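Local coordinates for FHA domain-containing protein DDL (Arabidopsis thaliana, PDB 3VPY) that probably recognises phosphothreonine in Dicer-like1 through its forkhead-associated domain, at residues N5-A10 with Q66-E71. Sequence-based numbering, arbitrary orientation.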
ATOM      1  N   ASN A   5       2.143  -6.661 -14.009  1.00 26.51           N
ATOM      2  CA  ASN A   5       2.633  -7.962 -13.603  1.00 26.64           C
ATOM      3  C   ASN A   5       3.167  -7.860 -12.189  1.00 25.05           C
ATOM      4  O   ASN A   5       3.650  -6.807 -11.788  1.00 25.04           O
ATOM      5  CB  ASN A   5       3.772  -8.392 -14.519  1.00 28.50           C
ATOM      6  CG  ASN A   5       3.281  -9.060 -15.776  1.00 30.44           C
ATOM      7  OD1 ASN A   5       2.640 -10.120 -15.725  1.00 31.95           O
ATOM      8  ND2 ASN A   5       3.578  -8.452 -16.921  1.00 33.50           N
ATOM      9  N   GLU A   6       3.069  -8.943 -11.433  1.00 24.53           N
ATOM     10  CA  GLU A   6       3.792  -9.043 -10.170  1.00 23.02           C
ATOM     11  C   GLU A   6       5.248  -9.456 -10.425  1.00 22.64           C
ATOM     12  O   GLU A   6       5.521 -10.324 -11.269  1.00 23.65           O
ATOM     13  CB  GLU A   6       3.132 -10.046  -9.233  1.00 23.44           C
ATOM     14  CG  GLU A   6       1.785  -9.650  -8.737  1.00 23.95           C
ATOM     15  CD  GLU A   6       1.385 -10.469  -7.548  1.00 26.39           C
ATOM     16  OE1 GLU A   6       1.828 -10.161  -6.416  1.00 22.45           O
ATOM     17  OE2 GLU A   6       0.628 -11.436  -7.751  1.00 29.74           O
ATOM     18  N   PRO A   7       6.193  -8.837  -9.704  1.00 21.16           N
ATOM     19  CA  PRO A   7       7.596  -9.155  -9.942  1.00 21.89           C
ATOM     20  C   PRO A   7       8.006 -10.466  -9.246  1.00 22.61           C
ATOM     21  O   PRO A   7       7.267 -10.945  -8.391  1.00 21.75           O
ATOM     22  CB  PRO A   7       8.321  -7.949  -9.336  1.00 21.17           C
ATOM     23  CG  PRO A   7       7.462  -7.548  -8.207  1.00 19.46           C
ATOM     24  CD  PRO A   7       6.033  -7.808  -8.650  1.00 20.27           C
ATOM     25  N   PRO A   8       9.192 -11.028  -9.585  1.00 23.80           N
ATOM     26  CA  PRO A   8       9.647 -12.293  -8.978  1.00 24.93           C
ATOM     27  C   PRO A   8       9.631 -12.260  -7.447  1.00 23.78           C
ATOM     28  O   PRO A   8       9.356 -13.274  -6.804  1.00 24.88           O
ATOM     29  CB  PRO A   8      11.090 -12.419  -9.467  1.00 25.82           C
ATOM     30  CG  PRO A   8      11.178 -11.588 -10.694  1.00 26.70           C
ATOM     31  CD  PRO A   8      10.165 -10.486 -10.553  1.00 24.63           C
ATOM     32  N   GLU A   9       9.914 -11.089  -6.877  1.00 22.24           N
ATOM     33  CA  GLU A   9      10.094 -10.954  -5.426  1.00 21.40           C
ATOM     34  C   GLU A   9       8.778 -10.735  -4.673  1.00 20.00           C
ATOM     35  O   GLU A   9       8.775 -10.492  -3.460  1.00 19.47           O
ATOM     36  CB  GLU A   9      11.118  -9.839  -5.113  1.00 20.52           C
ATOM     37  CG  GLU A   9      10.638  -8.409  -5.389  1.00 20.69           C
ATOM     38  CD  GLU A   9      10.881  -7.926  -6.817  1.00 20.65           C
ATOM     39  OE1 GLU A   9      11.267  -8.731  -7.693  1.00 20.44           O
ATOM     40  OE2 GLU A   9      10.681  -6.724  -7.058  1.00 18.99           O
ATOM     41  N   ALA A  10       7.661 -10.795  -5.396  1.00 19.23           N
ATOM     42  CA  ALA A  10       6.339 -10.643  -4.777  1.00 19.15           C
ATOM     43  C   ALA A  10       6.120 -11.711  -3.716  1.00 19.30           C
ATOM     44  O   ALA A  10       6.386 -12.898  -3.959  1.00 21.00           O
ATOM     45  CB  ALA A  10       5.253 -10.740  -5.812  1.00 18.58           C
ATOM     46  N   GLN A  66       1.937  -3.306  -4.237  1.00 12.63           N
ATOM     47  CA  GLN A  66       2.635  -4.550  -4.485  1.00 13.91           C
ATOM     48  C   GLN A  66       3.545  -4.821  -3.308  1.00 13.37           C
ATOM     49  O   GLN A  66       4.375  -3.961  -2.978  1.00 13.20           O
ATOM     50  CB  GLN A  66       3.495  -4.410  -5.745  1.00 14.06           C
ATOM     51  CG  GLN A  66       4.356  -5.638  -6.009  1.00 15.76           C
ATOM     52  CD  GLN A  66       3.525  -6.824  -6.452  1.00 17.88           C
ATOM     53  OE1 GLN A  66       2.831  -6.754  -7.475  1.00 18.92           O
ATOM     54  NE2 GLN A  66       3.575  -7.914  -5.689  1.00 17.59           N
ATOM     55  N   TYR A  67       3.364  -5.971  -2.660  1.00 13.28           N
ATOM     56  CA  TYR A  67       4.298  -6.433  -1.628  1.00 13.33           C
ATOM     57  C   TYR A  67       5.497  -7.095  -2.274  1.00 14.62           C
ATOM     58  O   TYR A  67       5.335  -7.867  -3.201  1.00 16.61           O
ATOM     59  CB  TYR A  67       3.588  -7.359  -0.604  1.00 14.70           C
ATOM     60  CG  TYR A  67       2.663  -6.554   0.260  1.00 13.25           C
ATOM     61  CD1 TYR A  67       3.157  -5.822   1.331  1.00 14.08           C
ATOM     62  CD2 TYR A  67       1.303  -6.461  -0.031  1.00 14.05           C
ATOM     63  CE1 TYR A  67       2.333  -5.011   2.097  1.00 14.62           C
ATOM     64  CE2 TYR A  67       0.460  -5.657   0.744  1.00 14.04           C
ATOM     65  CZ  TYR A  67       0.984  -4.949   1.810  1.00 13.53           C
ATOM     66  OH  TYR A  67       0.158  -4.136   2.561  1.00 14.75           O
ATOM     67  N   ARG A  68       6.691  -6.726  -1.803  1.00 13.59           N
ATOM     68  CA  ARG A  68       7.976  -7.195  -2.324  1.00 14.52           C
ATOM     69  C   ARG A  68       8.912  -7.619  -1.195  1.00 14.69           C
ATOM     70  O   ARG A  68       9.077  -6.891  -0.195  1.00 14.59           O
ATOM     71  CB  ARG A  68       8.644  -6.078  -3.148  1.00 13.92           C
ATOM     72  CG  ARG A  68       7.862  -5.669  -4.404  1.00 14.02           C
ATOM     73  CD  ARG A  68       8.415  -4.364  -4.971  1.00 14.81           C
ATOM     74  NE  ARG A  68       9.775  -4.559  -5.482  1.00 15.45           N
ATOM     75  CZ  ARG A  68      10.715  -3.615  -5.549  1.00 14.59           C
ATOM     76  NH1 ARG A  68      10.476  -2.387  -5.113  1.00 19.46           N
ATOM     77  NH2 ARG A  68      11.923  -3.910  -6.011  1.00 17.17           N
ATOM     78  N   GLU A  69       9.521  -8.793  -1.358  1.00 15.83           N
ATOM     79  CA  GLU A  69      10.520  -9.273  -0.409  1.00 18.08           C
ATOM     80  C   GLU A  69      11.858  -8.633  -0.739  1.00 18.94           C
ATOM     81  O   GLU A  69      12.388  -8.805  -1.858  1.00 20.17           O
ATOM     82  CB  GLU A  69      10.615 -10.804  -0.468  1.00 19.17           C
ATOM     83  CG  GLU A  69      11.393 -11.430   0.669  1.00 20.38           C
ATOM     84  CD  GLU A  69      11.427 -12.953   0.556  1.00 22.95           C
ATOM     85  OE1 GLU A  69      12.065 -13.474  -0.381  1.00 27.22           O
ATOM     86  OE2 GLU A  69      10.807 -13.619   1.405  1.00 28.77           O
HETATM   87  N   MSE A  70      12.404  -7.896   0.231  1.00 18.87           N
HETATM   88  CA  MSE A  70      13.687  -7.185   0.057  1.00 19.48           C
HETATM   89  C   MSE A  70      14.626  -7.526   1.198  1.00 20.44           C
HETATM   90  O   MSE A  70      14.210  -8.097   2.195  1.00 20.09           O
HETATM   91  CB  MSE A  70      13.444  -5.675   0.097  1.00 19.06           C
HETATM   92  CG  MSE A  70      12.294  -5.192  -0.760  1.00 18.72           C
HETATM   93 SE   MSE A  70      12.686  -5.409  -2.659  1.00 27.47          SE
HETATM   94  CE  MSE A  70      13.986  -3.962  -2.863  1.00 21.72           C
ATOM     95  N   GLU A  71      15.881  -7.106   1.088  1.00 21.92           N
ATOM     96  CA  GLU A  71      16.842  -7.260   2.194  1.00 23.84           C
ATOM     97  C   GLU A  71      16.464  -6.457   3.435  1.00 24.02           C
ATOM     98  O   GLU A  71      15.778  -5.432   3.356  1.00 22.95           O
ATOM     99  CB  GLU A  71      18.237  -6.883   1.743  1.00 24.94           C
ATOM    100  CG  GLU A  71      18.815  -7.912   0.802  1.00 27.08           C
ATOM    101  CD  GLU A  71      20.269  -7.666   0.441  1.00 31.13           C
ATOM    102  OE1 GLU A  71      20.857  -6.640   0.851  1.00 31.54           O
ATOM    103  OE2 GLU A  71      20.825  -8.525  -0.265  1.00 33.29           O
TER
HETATM  104  O   HOH W   1       3.341  -5.027  -9.489  1.00 21.14           O
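Glu69 N donates a 2.8 Å hydrogen bond to Glu9 O, hooking the type I turn Pro7–Ala10 onto strand 63-73, while Ala10 CA brings its hydrogen to Tyr67 O. Gln66, CG anti to the backbone N (chi1 175°) and the chain bent at chi2 (71°), brings its amide between Glu6, Pro7 and Ala10. There NE2 spends both hydrogens in the amide plane: one on Tyr67 O at 3.0 Å, the other on the anti lone pair of Glu6 OE1 at 2.9 Å, an oxygen that Ser38 OG also binds. A water donates to both Gln66 OE1 and Asn5 O, bridging them. Pro7 meets the group tip to tip, CD lying 3.5 Å from Gln66 CD, and Ala10 CB touches NE2. In this FHA beta sandwich, strand 63-73 is an inner strand of the mixed sheet, and the loop before strand 18-23 lies against it. An alanine in place of Gln66 would probably cost Glu6 OE1 and Tyr67 O their common NE2 donor, leaving Glu6 to Ser38, and open a gap beside Pro7 CD. Farther along, Glu9 and Arg68 run side by side; Arg68 NE donates a 2.8 Å hydrogen bond to the anti lone pair of Glu9 OE2 within a salt bridge, NH2 adding a weak bond to the same oxygen. Selenomethionine Met70 sets SE 3.7 Å above one guanidinium face, offset toward the rim, and Tyr86 makes a cation-pi contact with Arg68.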